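Local coordinates for glycerophosphodiester phosphodiesterase (Thermotoga maritima, PDB 1O1Z), which belongs to the glycerophosphoryl diester phosphodiesterase family, whose members are built on a TIM barrel, at residues G17-S22 against V58-D63; R66-D71 against E84-K89; F134-L139 against V164-K169; S193-G198 against E218-I223. One frame throughout, in Å; residues are numbered along the deposited sequence. Where two conformers were deposited one is given.

Contact 1 of 4, residues G17-S22 against V58-D63; sequences GHRGYS and VSHDED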
loop_
_atom_site.group_PDB
_atom_site.type_symbol
_atom_site.label_atom_id
_atom_site.label_comp_id
_atom_site.label_asym_id
_atom_site.label_seq_id
_atom_site.Cartn_x
_atom_site.Cartn_y
_atom_site.Cartn_z
ATOM N N GLY A 17 -1.735 8.169 1.856
ATOM C CA GLY A 17 -1.167 8.188 3.195
ATOM C C GLY A 17 -0.678 6.818 3.596
ATOM O O GLY A 17 -1.464 5.880 3.694
ATOM N N HIS A 18 0.625 6.695 3.829
ATOM C CA HIS A 18 1.284 5.460 4.222
ATOM C C HIS A 18 0.877 5.058 5.632
ATOM O O HIS A 18 1.244 5.727 6.604
ATOM C CB HIS A 18 2.795 5.674 4.165
ATOM C CG HIS A 18 3.588 4.469 4.512
ATOM N ND1 HIS A 18 4.548 4.474 5.496
ATOM C CD2 HIS A 18 3.546 3.205 4.029
ATOM C CE1 HIS A 18 5.087 3.267 5.587
ATOM N NE2 HIS A 18 4.493 2.473 4.719
ATOM N N ARG A 19 0.074 3.996 5.731
ATOM C CA ARG A 19 -0.545 3.631 7.011
ATOM C C ARG A 19 -1.421 4.767 7.546
ATOM O O ARG A 19 -1.559 4.982 8.752
ATOM C CB ARG A 19 0.520 3.184 8.009
ATOM C CG ARG A 19 1.539 2.246 7.450
ATOM C CD ARG A 19 2.510 1.691 8.467
ATOM N NE ARG A 19 3.619 1.039 7.797
ATOM C CZ ARG A 19 4.782 0.753 8.348
ATOM N NH1 ARG A 19 5.017 1.009 9.621
ATOM N NH2 ARG A 19 5.742 0.215 7.605
ATOM N N GLY A 20 -2.060 5.483 6.630
ATOM C CA GLY A 20 -2.796 6.696 6.949
ATOM C C GLY A 20 -1.874 7.904 7.055
ATOM O O GLY A 20 -0.800 7.911 6.465
ATOM N N TYR A 21 -2.298 8.925 7.802
ATOM C CA TYR A 21 -1.477 10.106 8.032
ATOM C C TYR A 21 -0.571 9.771 9.208
ATOM O O TYR A 21 -0.742 10.268 10.322
ATOM C CB TYR A 21 -2.341 11.325 8.325
ATOM C CG TYR A 21 -1.646 12.668 8.221
ATOM C CD1 TYR A 21 -0.254 12.770 8.157
ATOM C CD2 TYR A 21 -2.380 13.827 8.196
ATOM C CE1 TYR A 21 0.373 13.978 8.059
ATOM C CE2 TYR A 21 -1.763 15.054 8.099
ATOM C CZ TYR A 21 -0.392 15.130 8.025
ATOM O OH TYR A 21 0.222 16.364 7.916
ATOM N N SER A 22 0.415 8.923 8.938
ATOM C CA SER A 22 1.167 8.288 10.017
ATOM C C SER A 22 2.248 9.189 10.617
ATOM O O SER A 22 2.780 8.862 11.650
ATOM C CB SER A 22 1.740 6.959 9.532
ATOM O OG SER A 22 2.614 7.159 8.439
ATOM N N VAL A 58 -5.723 -5.081 10.294
ATOM C CA VAL A 58 -4.783 -4.108 9.729
ATOM C C VAL A 58 -3.577 -3.995 10.681
ATOM O O VAL A 58 -3.678 -3.462 11.785
ATOM C CB VAL A 58 -5.442 -2.762 9.493
ATOM C CG1 VAL A 58 -4.431 -1.761 8.905
ATOM C CG2 VAL A 58 -6.646 -2.899 8.577
ATOM N N SER A 59 -2.430 -4.541 10.274
ATOM C CA SER A 59 -1.207 -4.470 11.058
ATOM C C SER A 59 -0.023 -4.715 10.139
ATOM O O SER A 59 0.035 -5.747 9.481
ATOM C CB SER A 59 -1.201 -5.539 12.150
ATOM O OG SER A 59 0.005 -5.456 12.932
ATOM N N HIS A 60 0.926 -3.779 10.116
ATOM C CA HIS A 60 2.166 -4.009 9.362
ATOM C C HIS A 60 2.988 -5.191 9.906
ATOM O O HIS A 60 3.346 -6.108 9.153
ATOM C CB HIS A 60 3.005 -2.733 9.341
ATOM C CG HIS A 60 4.281 -2.900 8.600
ATOM N ND1 HIS A 60 5.446 -3.297 9.208
ATOM C CD2 HIS A 60 4.548 -2.801 7.276
ATOM C CE1 HIS A 60 6.395 -3.405 8.290
ATOM N NE2 HIS A 60 5.874 -3.129 7.112
ATOM N N ASP A 61 3.266 -5.189 11.203
ATOM C CA ASP A 61 4.076 -6.210 11.838
ATOM C C ASP A 61 3.206 -7.422 12.169
ATOM O O ASP A 61 1.988 -7.295 12.335
ATOM C CB ASP A 61 4.678 -5.698 13.136
ATOM C CG ASP A 61 5.716 -4.579 12.961
ATOM O OD1 ASP A 61 6.159 -4.273 11.828
ATOM O OD2 ASP A 61 6.174 -4.012 13.973
ATOM N N GLU A 62 3.830 -8.574 12.364
ATOM C CA GLU A 62 3.094 -9.785 12.706
ATOM C C GLU A 62 2.739 -9.845 14.196
ATOM O O GLU A 62 2.029 -10.744 14.609
ATOM C CB GLU A 62 3.873 -11.053 12.300
ATOM C CG GLU A 62 5.095 -11.360 13.131
ATOM C CD GLU A 62 5.660 -12.754 12.876
ATOM O OE1 GLU A 62 5.173 -13.476 11.973
ATOM O OE2 GLU A 62 6.605 -13.122 13.591
ATOM N N ASP A 63 3.271 -8.926 14.997
ATOM C CA ASP A 63 3.014 -8.901 16.449
ATOM C C ASP A 63 2.810 -7.467 16.931
ATOM O O ASP A 63 2.889 -6.518 16.143
ATOM C CB ASP A 63 4.129 -9.606 17.209
ATOM C CG ASP A 63 5.461 -8.974 16.976
ATOM O OD1 ASP A 63 5.562 -7.723 17.023
ATOM O OD2 ASP A 63 6.472 -9.659 16.723
#

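Contact 2 of 4, residues R66-D71 against E84-K89; sequences RLFGLD and ELTDGK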
loop_
_atom_site.group_PDB
_atom_site.type_symbol
_atom_site.label_atom_id
_atom_site.label_comp_id
_atom_site.label_asym_id
_atom_site.label_seq_id
_atom_site.Cartn_x
_atom_site.Cartn_y
_atom_site.Cartn_z
ATOM N N ARG A 66 6.265 -3.592 18.657
ATOM C CA ARG A 66 6.814 -2.271 18.331
ATOM C C ARG A 66 5.929 -1.124 18.798
ATOM O O ARG A 66 6.422 -0.132 19.317
ATOM C CB ARG A 66 7.059 -2.169 16.826
ATOM C CG ARG A 66 7.673 -0.855 16.328
ATOM C CD ARG A 66 8.044 -0.894 14.845
ATOM N NE ARG A 66 6.905 -1.299 14.024
ATOM C CZ ARG A 66 6.048 -0.468 13.420
ATOM N NH1 ARG A 66 6.227 0.860 13.447
ATOM N NH2 ARG A 66 5.033 -0.971 12.744
ATOM N N LEU A 67 4.627 -1.260 18.601
ATOM C CA LEU A 67 3.695 -0.147 18.836
ATOM C C LEU A 67 3.054 -0.187 20.221
ATOM O O LEU A 67 2.667 0.855 20.754
ATOM C CB LEU A 67 2.598 -0.154 17.775
ATOM C CG LEU A 67 2.996 0.092 16.307
ATOM C CD1 LEU A 67 1.798 -0.005 15.456
ATOM C CD2 LEU A 67 3.691 1.445 16.158
ATOM N N PHE A 68 2.934 -1.383 20.791
ATOM C CA PHE A 68 2.254 -1.583 22.082
ATOM C C PHE A 68 3.089 -2.229 23.183
ATOM O O PHE A 68 2.663 -2.272 24.339
ATOM C CB PHE A 68 0.978 -2.411 21.856
ATOM C CG PHE A 68 0.043 -1.787 20.894
ATOM C CD1 PHE A 68 -0.823 -0.787 21.313
ATOM C CD2 PHE A 68 0.039 -2.160 19.551
ATOM C CE1 PHE A 68 -1.684 -0.181 20.409
ATOM C CE2 PHE A 68 -0.824 -1.561 18.638
ATOM C CZ PHE A 68 -1.688 -0.567 19.078
ATOM N N GLY A 69 4.266 -2.750 22.844
ATOM C CA GLY A 69 5.137 -3.372 23.826
ATOM C C GLY A 69 4.634 -4.719 24.287
ATOM O O GLY A 69 4.979 -5.177 25.376
ATOM N N LEU A 70 3.829 -5.368 23.450
ATOM C CA LEU A 70 3.218 -6.644 23.817
ATOM C C LEU A 70 3.716 -7.738 22.898
ATOM O O LEU A 70 3.647 -7.592 21.681
ATOM C CB LEU A 70 1.702 -6.550 23.700
ATOM C CG LEU A 70 1.010 -5.544 24.614
ATOM C CD1 LEU A 70 -0.452 -5.427 24.216
ATOM C CD2 LEU A 70 1.149 -5.982 26.076
ATOM N N ASP A 71 4.209 -8.826 23.488
ATOM C CA ASP A 71 4.768 -9.946 22.751
ATOM C C ASP A 71 3.629 -10.907 22.413
ATOM O O ASP A 71 3.532 -12.005 22.946
ATOM C CB ASP A 71 5.870 -10.642 23.580
ATOM C CG ASP A 71 6.702 -11.604 22.756
ATOM O OD1 ASP A 71 6.631 -11.565 21.510
ATOM O OD2 ASP A 71 7.470 -12.442 23.273
ATOM N N GLU A 84 -8.980 -5.696 22.698
ATOM C CA GLU A 84 -8.836 -5.532 24.132
ATOM C C GLU A 84 -7.402 -5.117 24.474
ATOM O O GLU A 84 -7.184 -4.202 25.247
ATOM C CB GLU A 84 -9.200 -6.828 24.875
ATOM C CG GLU A 84 -10.649 -7.273 24.708
ATOM C CD GLU A 84 -10.853 -8.770 24.943
ATOM O OE1 GLU A 84 -10.312 -9.288 25.938
ATOM O OE2 GLU A 84 -11.553 -9.439 24.135
ATOM N N LEU A 85 -6.426 -5.816 23.896
ATOM C CA LEU A 85 -5.006 -5.550 24.170
ATOM C C LEU A 85 -4.542 -4.160 23.748
ATOM O O LEU A 85 -3.686 -3.557 24.399
ATOM C CB LEU A 85 -4.143 -6.581 23.450
ATOM C CG LEU A 85 -4.199 -7.976 24.046
ATOM C CD1 LEU A 85 -3.625 -8.996 23.080
ATOM C CD2 LEU A 85 -3.496 -8.029 25.395
ATOM N N THR A 86 -5.126 -3.643 22.669
ATOM C CA THR A 86 -4.737 -2.341 22.102
ATOM C C THR A 86 -5.732 -1.217 22.456
ATOM O O THR A 86 -5.666 -0.137 21.885
ATOM C CB THR A 86 -4.618 -2.409 20.564
ATOM O OG1 THR A 86 -5.874 -2.787 19.998
ATOM C CG2 THR A 86 -3.627 -3.468 20.110
ATOM N N ASP A 87 -6.590 -1.479 23.440
ATOM C CA ASP A 87 -7.757 -0.656 23.793
ATOM C C ASP A 87 -8.467 -0.053 22.597
ATOM O O ASP A 87 -8.771 1.139 22.531
ATOM C CB ASP A 87 -7.426 0.401 24.837
ATOM C CG ASP A 87 -8.622 0.725 25.731
ATOM O OD1 ASP A 87 -9.537 -0.157 25.912
ATOM O OD2 ASP A 87 -8.700 1.834 26.311
ATOM N N GLY A 88 -8.727 -0.913 21.632
ATOM C CA GLY A 88 -9.571 -0.585 20.518
ATOM C C GLY A 88 -8.843 0.028 19.351
ATOM O O GLY A 88 -9.503 0.341 18.370
ATOM N N LYS A 89 -7.511 0.197 19.420
ATOM C CA LYS A 89 -6.814 0.934 18.357
ATOM C C LYS A 89 -6.603 0.097 17.103
ATOM O O LYS A 89 -6.580 0.641 16.001
ATOM C CB LYS A 89 -5.470 1.482 18.846
ATOM C CG LYS A 89 -5.659 2.587 19.852
ATOM C CD LYS A 89 -4.331 3.139 20.323
ATOM C CE LYS A 89 -4.522 4.327 21.277
ATOM N NZ LYS A 89 -5.156 3.933 22.568
#

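Contact 3 of 4, residues F134-L139 against V164-K169; sequences FDLDLL and VERVEK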
loop_
_atom_site.group_PDB
_atom_site.type_symbol
_atom_site.label_atom_id
_atom_site.label_comp_id
_atom_site.label_asym_id
_atom_site.label_seq_id
_atom_site.Cartn_x
_atom_site.Cartn_y
_atom_site.Cartn_z
ATOM N N PHE A 134 4.921 -7.810 -2.004
ATOM C CA PHE A 134 6.237 -8.188 -2.489
ATOM C C PHE A 134 6.260 -9.637 -3.049
ATOM O O PHE A 134 7.223 -10.052 -3.692
ATOM C CB PHE A 134 7.269 -8.058 -1.338
ATOM C CG PHE A 134 7.583 -6.631 -0.943
ATOM C CD1 PHE A 134 8.525 -5.903 -1.650
ATOM C CD2 PHE A 134 6.924 -6.020 0.100
ATOM C CE1 PHE A 134 8.835 -4.588 -1.286
ATOM C CE2 PHE A 134 7.206 -4.699 0.445
ATOM C CZ PHE A 134 8.165 -3.991 -0.273
ATOM N N ASP A 135 5.167 -10.379 -2.798
ATOM C CA ASP A 135 4.972 -11.747 -3.297
ATOM C C ASP A 135 4.318 -11.677 -4.677
ATOM O O ASP A 135 3.096 -11.676 -4.823
ATOM C CB ASP A 135 4.102 -12.480 -2.290
ATOM C CG ASP A 135 4.001 -13.958 -2.513
ATOM O OD1 ASP A 135 4.303 -14.461 -3.633
ATOM O OD2 ASP A 135 3.592 -14.707 -1.557
ATOM N N LEU A 136 5.159 -11.543 -5.691
ATOM C CA LEU A 136 4.663 -11.262 -7.023
ATOM C C LEU A 136 3.872 -12.460 -7.573
ATOM O O LEU A 136 2.872 -12.278 -8.262
ATOM C CB LEU A 136 5.808 -10.868 -7.956
ATOM C CG LEU A 136 6.685 -9.739 -7.402
ATOM C CD1 LEU A 136 7.654 -9.355 -8.514
ATOM C CD2 LEU A 136 5.900 -8.555 -6.922
ATOM N N ASP A 137 4.308 -13.674 -7.258
ATOM C CA ASP A 137 3.592 -14.868 -7.716
ATOM C C ASP A 137 2.184 -14.900 -7.142
ATOM O O ASP A 137 1.253 -15.323 -7.812
ATOM C CB ASP A 137 4.288 -16.156 -7.339
ATOM C CG ASP A 137 5.625 -16.365 -8.013
ATOM O OD1 ASP A 137 6.028 -15.602 -8.930
ATOM O OD2 ASP A 137 6.338 -17.346 -7.675
ATOM N N LEU A 138 2.019 -14.512 -5.889
ATOM C CA LEU A 138 0.698 -14.505 -5.258
ATOM C C LEU A 138 -0.262 -13.636 -6.058
ATOM O O LEU A 138 -1.402 -14.027 -6.327
ATOM C CB LEU A 138 0.795 -14.008 -3.820
ATOM C CG LEU A 138 -0.535 -13.699 -3.131
ATOM C CD1 LEU A 138 -1.339 -14.970 -2.982
ATOM C CD2 LEU A 138 -0.267 -13.017 -1.800
ATOM N N LEU A 139 0.219 -12.461 -6.447
ATOM C CA LEU A 139 -0.637 -11.525 -7.193
ATOM C C LEU A 139 -1.003 -12.136 -8.535
ATOM O O LEU A 139 -2.171 -12.135 -8.936
ATOM C CB LEU A 139 0.062 -10.179 -7.376
ATOM C CG LEU A 139 0.339 -9.446 -6.056
ATOM C CD1 LEU A 139 1.230 -8.224 -6.310
ATOM C CD2 LEU A 139 -0.946 -9.057 -5.357
ATOM N N VAL A 164 11.073 -7.136 -16.671
ATOM C CA VAL A 164 10.412 -6.593 -17.851
ATOM C C VAL A 164 9.527 -7.645 -18.519
ATOM O O VAL A 164 8.399 -7.367 -18.899
ATOM C CB VAL A 164 11.449 -6.019 -18.840
ATOM C CG1 VAL A 164 10.803 -5.656 -20.182
ATOM C CG2 VAL A 164 12.177 -4.823 -18.215
ATOM N N GLU A 165 10.023 -8.881 -18.624
ATOM C CA GLU A 165 9.268 -9.978 -19.213
ATOM C C GLU A 165 7.984 -10.230 -18.406
ATOM O O GLU A 165 6.920 -10.404 -18.959
ATOM C CB GLU A 165 10.126 -11.243 -19.260
ATOM C CG GLU A 165 11.268 -11.205 -20.259
ATOM C CD GLU A 165 12.243 -12.378 -20.113
ATOM O OE1 GLU A 165 12.029 -13.255 -19.241
ATOM O OE2 GLU A 165 13.229 -12.419 -20.881
ATOM N N ARG A 166 8.108 -10.217 -17.078
ATOM C CA ARG A 166 6.969 -10.466 -16.206
ATOM C C ARG A 166 5.892 -9.404 -16.341
ATOM O O ARG A 166 4.722 -9.693 -16.414
ATOM C CB ARG A 166 7.445 -10.511 -14.766
ATOM C CG ARG A 166 6.394 -10.944 -13.806
ATOM C CD ARG A 166 6.930 -11.003 -12.384
ATOM N NE ARG A 166 6.026 -11.830 -11.651
ATOM C CZ ARG A 166 6.327 -12.889 -10.918
ATOM N NH1 ARG A 166 7.572 -13.324 -10.646
ATOM N NH2 ARG A 166 5.324 -13.514 -10.412
ATOM N N VAL A 167 6.312 -8.151 -16.350
ATOM C CA VAL A 167 5.377 -7.041 -16.422
ATOM C C VAL A 167 4.642 -7.074 -17.772
ATOM O O VAL A 167 3.433 -6.868 -17.821
ATOM C CB VAL A 167 6.101 -5.703 -16.189
ATOM C CG1 VAL A 167 5.175 -4.517 -16.455
ATOM C CG2 VAL A 167 6.603 -5.642 -14.776
ATOM N N GLU A 168 5.364 -7.339 -18.855
ATOM C CA GLU A 168 4.737 -7.509 -20.181
ATOM C C GLU A 168 3.722 -8.643 -20.222
ATOM O O GLU A 168 2.607 -8.506 -20.751
ATOM C CB GLU A 168 5.826 -7.747 -21.235
ATOM C CG GLU A 168 6.686 -6.530 -21.522
ATOM C CD GLU A 168 6.144 -5.654 -22.643
ATOM O OE1 GLU A 168 6.745 -4.591 -22.908
ATOM O OE2 GLU A 168 5.127 -6.027 -23.266
ATOM N N LYS A 169 4.090 -9.765 -19.611
ATOM C CA LYS A 169 3.295 -10.973 -19.666
ATOM C C LYS A 169 2.027 -10.868 -18.812
ATOM O O LYS A 169 0.969 -11.354 -19.191
ATOM C CB LYS A 169 4.166 -12.173 -19.230
ATOM C CG LYS A 169 3.421 -13.400 -18.884
ATOM C CD LYS A 169 4.374 -14.560 -18.653
ATOM C CE LYS A 169 3.600 -15.841 -18.809
ATOM N NZ LYS A 169 2.525 -15.902 -17.766
#

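Contact 4 of 4, residues S193-G198 against E218-I223; sequences SFRKKG and EIDGVI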
loop_
_atom_site.group_PDB
_atom_site.type_symbol
_atom_site.label_atom_id
_atom_site.label_comp_id
_atom_site.label_asym_id
_atom_site.label_seq_id
_atom_site.Cartn_x
_atom_site.Cartn_y
_atom_site.Cartn_z
ATOM N N SER A 193 9.223 3.165 -19.984
ATOM C CA SER A 193 8.672 2.235 -20.978
ATOM C C SER A 193 7.387 1.615 -20.457
ATOM O O SER A 193 6.413 1.485 -21.211
ATOM C CB SER A 193 9.685 1.130 -21.368
ATOM O OG SER A 193 9.781 0.082 -20.401
ATOM N N PHE A 194 7.381 1.270 -19.174
ATOM C CA PHE A 194 6.194 0.689 -18.539
ATOM C C PHE A 194 5.030 1.725 -18.559
ATOM O O PHE A 194 3.879 1.409 -18.858
ATOM C CB PHE A 194 6.510 0.297 -17.086
ATOM C CG PHE A 194 7.453 -0.906 -16.910
ATOM C CD1 PHE A 194 7.533 -1.904 -17.856
ATOM C CD2 PHE A 194 8.216 -1.016 -15.754
ATOM C CE1 PHE A 194 8.384 -3.019 -17.672
ATOM C CE2 PHE A 194 9.050 -2.118 -15.542
ATOM C CZ PHE A 194 9.133 -3.119 -16.510
ATOM N N ARG A 195 5.344 2.964 -18.214
ATOM C CA ARG A 195 4.334 4.010 -18.121
ATOM C C ARG A 195 3.719 4.303 -19.492
ATOM O O ARG A 195 2.513 4.556 -19.591
ATOM C CB ARG A 195 4.968 5.261 -17.547
ATOM C CG ARG A 195 4.045 6.203 -16.946
ATOM C CD ARG A 195 4.764 7.081 -15.946
ATOM N NE ARG A 195 3.860 8.071 -15.446
ATOM C CZ ARG A 195 4.088 9.372 -15.486
ATOM N NH1 ARG A 195 5.196 9.873 -16.040
ATOM N NH2 ARG A 195 3.197 10.192 -14.947
ATOM N N LYS A 196 4.540 4.233 -20.533
ATOM C CA LYS A 196 4.083 4.456 -21.907
ATOM C C LYS A 196 3.030 3.416 -22.309
ATOM O O LYS A 196 2.123 3.713 -23.098
ATOM C CB LYS A 196 5.282 4.430 -22.871
ATOM C CG LYS A 196 4.953 4.770 -24.312
ATOM C CD LYS A 196 6.222 4.856 -25.166
ATOM N N LYS A 197 3.141 2.215 -21.741
ATOM C CA LYS A 197 2.128 1.165 -21.895
ATOM C C LYS A 197 0.888 1.297 -21.012
ATOM O O LYS A 197 -0.045 0.508 -21.155
ATOM C CB LYS A 197 2.738 -0.208 -21.625
ATOM C CG LYS A 197 3.641 -0.732 -22.680
ATOM C CD LYS A 197 3.926 -2.212 -22.429
ATOM C CE LYS A 197 2.802 -3.123 -22.945
ATOM N NZ LYS A 197 2.982 -4.544 -22.496
ATOM N N GLY A 198 0.858 2.248 -20.086
ATOM C CA GLY A 198 -0.326 2.529 -19.287
ATOM C C GLY A 198 -0.219 1.990 -17.863
ATOM O O GLY A 198 -1.157 2.149 -17.055
ATOM N N GLU A 218 7.954 11.679 -13.450
ATOM C CA GLU A 218 8.120 10.260 -13.786
ATOM C C GLU A 218 7.102 9.339 -13.138
ATOM O O GLU A 218 7.106 8.135 -13.401
ATOM C CB GLU A 218 9.500 9.782 -13.330
ATOM C CG GLU A 218 10.668 10.609 -13.844
ATOM C CD GLU A 218 10.794 10.542 -15.345
ATOM O OE1 GLU A 218 10.668 9.436 -15.903
ATOM O OE2 GLU A 218 11.011 11.597 -15.990
ATOM N N ILE A 219 6.259 9.883 -12.249
ATOM C CA ILE A 219 5.415 9.045 -11.428
ATOM C C ILE A 219 3.952 9.463 -11.514
ATOM O O ILE A 219 3.616 10.616 -11.808
ATOM C CB ILE A 219 5.849 9.060 -9.939
ATOM C CG1 ILE A 219 5.584 10.407 -9.277
ATOM C CG2 ILE A 219 7.332 8.659 -9.806
ATOM C CD1 ILE A 219 5.933 10.484 -7.800
ATOM N N ASP A 220 3.104 8.498 -11.187
ATOM C CA ASP A 220 1.664 8.706 -11.125
ATOM C C ASP A 220 1.127 8.854 -9.693
ATOM O O ASP A 220 0.029 9.373 -9.499
ATOM C CB ASP A 220 0.975 7.538 -11.795
ATOM C CG ASP A 220 1.336 7.437 -13.241
ATOM O OD1 ASP A 220 2.094 6.505 -13.614
ATOM O OD2 ASP A 220 0.950 8.334 -14.050
ATOM N N GLY A 221 1.889 8.391 -8.714
ATOM C CA GLY A 221 1.464 8.379 -7.339
ATOM C C GLY A 221 2.613 8.301 -6.368
ATOM O O GLY A 221 3.712 7.853 -6.696
ATOM N N VAL A 222 2.318 8.736 -5.150
ATOM C CA VAL A 222 3.282 8.736 -4.055
ATOM C C VAL A 222 2.622 8.211 -2.803
ATOM O O VAL A 222 1.493 8.561 -2.507
ATOM C CB VAL A 222 3.887 10.130 -3.858
ATOM C CG1 VAL A 222 2.816 11.169 -3.519
ATOM C CG2 VAL A 222 4.989 10.096 -2.776
ATOM N N ILE A 223 3.342 7.358 -2.077
ATOM C CA ILE A 223 2.949 6.853 -0.797
ATOM C C ILE A 223 3.842 7.536 0.221
ATOM O O ILE A 223 5.066 7.426 0.154
ATOM C CB ILE A 223 3.085 5.309 -0.783
ATOM C CG1 ILE A 223 2.130 4.687 -1.806
ATOM C CG2 ILE A 223 2.902 4.761 0.629
ATOM C CD1 ILE A 223 2.452 3.261 -2.188
#

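Contact 1 of 4, residues G17-S22 against V58-D63
R19 lays its guanidinium flat on the imidazole of H60. The two groups join the loop after strand 14-18, at the C-terminal mouth of a TIM barrel where enzymes of this fold usually carry their active site, to the loop after strand 56-58. Their centres are 3.9 Å apart and their planes 22° from parallel. NH2 of R19 leads, 3.3 Å from H60 CD2 and above one face of the ring, offset toward its rim. It also passes close to NE2 of H60, but at an angle that makes no hydrogen bond, so stacking alone carries this contact. The straight run of R19 from CG to NE brings the flat group across the gap; NH1 has its own partner in a salt bridge to E27.

The hydrogen bonds stay on one side or the other. On the R19 side, a type II turn from G17 to G20 is closed by G20 N to G17 O at 3.0 Å, and places R19 at a positive phi of 59°. S22 OG donates to H18 O at 2.7 Å, bracing the same bend.

Across the gap, D61 steers the ring. The bond to its OD1 holds the rotation of the imidazole under the guanidinium: H60 ND1 donates to D61 OD1 at 2.9 Å, almost within the ring plane.

Contact 2 of 4, residues R66-D71 against E84-K89
F68 takes the methyl of T86 over its ring face, and this is the tight part of the contact. The methyl CG2 of T86 sits 3.6 Å from the centroid of the F68 ring and 11° off its normal, a CH-pi contact close over the centre of the face. T86 CB follows at the rim, 3.7 Å from F68 CE1. The threonine is well fixed for this: its OG1 is engaged with L82 O, in the last turn of helix 79-85, and with I90 N. With chi1 at 60°, the hydroxyl goes to those backbone partners while CG2 is left to face the phenyl ring.

Looser packing flanks this pair. CD1 of L70 rests against the end of helix 79-85, 3.9 Å from L85 CB and 3.7 Å from the carbonyl oxygen of L85, and the two leucine side chains share little more than that corner. On the solvent side K89 brings its CD to the edge of the F68 ring, 4.2 Å from CE1, near the ring plane; its chain then leads away from the contact. No hydrogen bond crosses between 66-71 and 84-89.

Both chain segments turn sharply here. G69, at positive phi, follows helix 65-68, and D87 is the C-prime residue of the Schellman motif that ends helix 79-85, within a type I' turn from T86 to K89. The contact packs the end of helix 65-68 and the following L70 against the end of helix 79-85 and the turn after it. It lies between strand 43-50, the second of the barrel, and helix 93-99, where this family probably carries its insertion into the TIM barrel.

Contact 3 of 4, residues F134-L139 against V164-K169
OD1 of D137 is gripped by both terminal nitrogens of R166. The strong bond comes from R166 NH2, 2.7 Å from D137 OD1 with an N-H...O angle of 169°, lying in the guanidinium plane and using the anti lone pair of the oxygen. NH1 of R166 adds a weak second bond to the same D137 OD1 at 3.2 Å. Carboxylate and guanidinium are nearly coplanar, although the two side chains cross at about a right angle.

L136 supplies the apolar half: its CB lies over the centre of one guanidinium face, 3.6 Å from R166 CZ. R166 gets there from helix 160-170 by an extended chain, CG anti to the backbone N with chi1 at -172°. The contact thus bridges the outer helices 136-142 and 160-170 of the barrel, with Y150 of the intervening strand also against R166.

Helix 136-142 starts at this point, with D135 as its N-cap: D135 OD1 accepts from L138 N at 3.2 Å. The N-terminus of a helix is expected to be a poor place for a positive charge; D137, together with D140, which takes a further bond from R166 NH2, probably balances the charge of R166 there.

Contact 4 of 4, residues S193-G198 against E218-I223
The salt bridge between R195 and D220 ties the C-terminal end of helix 185-196 to the residue just ahead of strand 221-224, at the N-terminal end of the barrel strands. R195 grips side-on: NE bonds D220 OD1 at 3.0 Å and NH2 bonds D220 OD2 at 3.1 Å, with a weak extra bond from NE to OD2. The pairing is not flat, since the guanidinium and carboxylate planes stand 59° apart and both oxygens are met from above the carboxylate plane.

One face of the guanidinium lies on backbone, with E218 C 3.5 Å from R195 NH1 and the peptide nitrogen of I219 over the centre of the group. NH1 is used as well, donating to R217 O. The arm of R195, extended from CG to NE, reaches out from the last helical turn, which G198 closes as a Schellman motif; G198 N bonds R195 O at 2.9 Å.

D220 OD1 has a second donor, I201 N at the start of strand 200-204. The carboxylate therefore collects a peptide N-H as well as an arginine, which would favour its charged form and links helix 185-196 to two neighbouring strands at once.

How the contacts relate
Contacts 1 and 2, centres about 13 Å apart, are joined by a salt bridge, D61 OD2 to R66 NE at 2.8 Å. Contacts 3 and 4, about 16 Å apart between centres, share the bridge E168 OE2 to K197 NZ at 2.7 Å, and F194 packs on V164 and V167. Contacts 1 and 4 meet through neighbouring strands 14-18 and 221-224, where H18 CB is 3.7 Å from I223 CG2. Contact 1 lies at the barrel's C-terminal mouth, this fold's usual active-site end; D220 of contact 4 is at the opposite, N-terminal end. Contact 2, in the probable insertion, is about 37 Å from contact 4 between centres. The sodium ion sits at S123 and R126, outside all four.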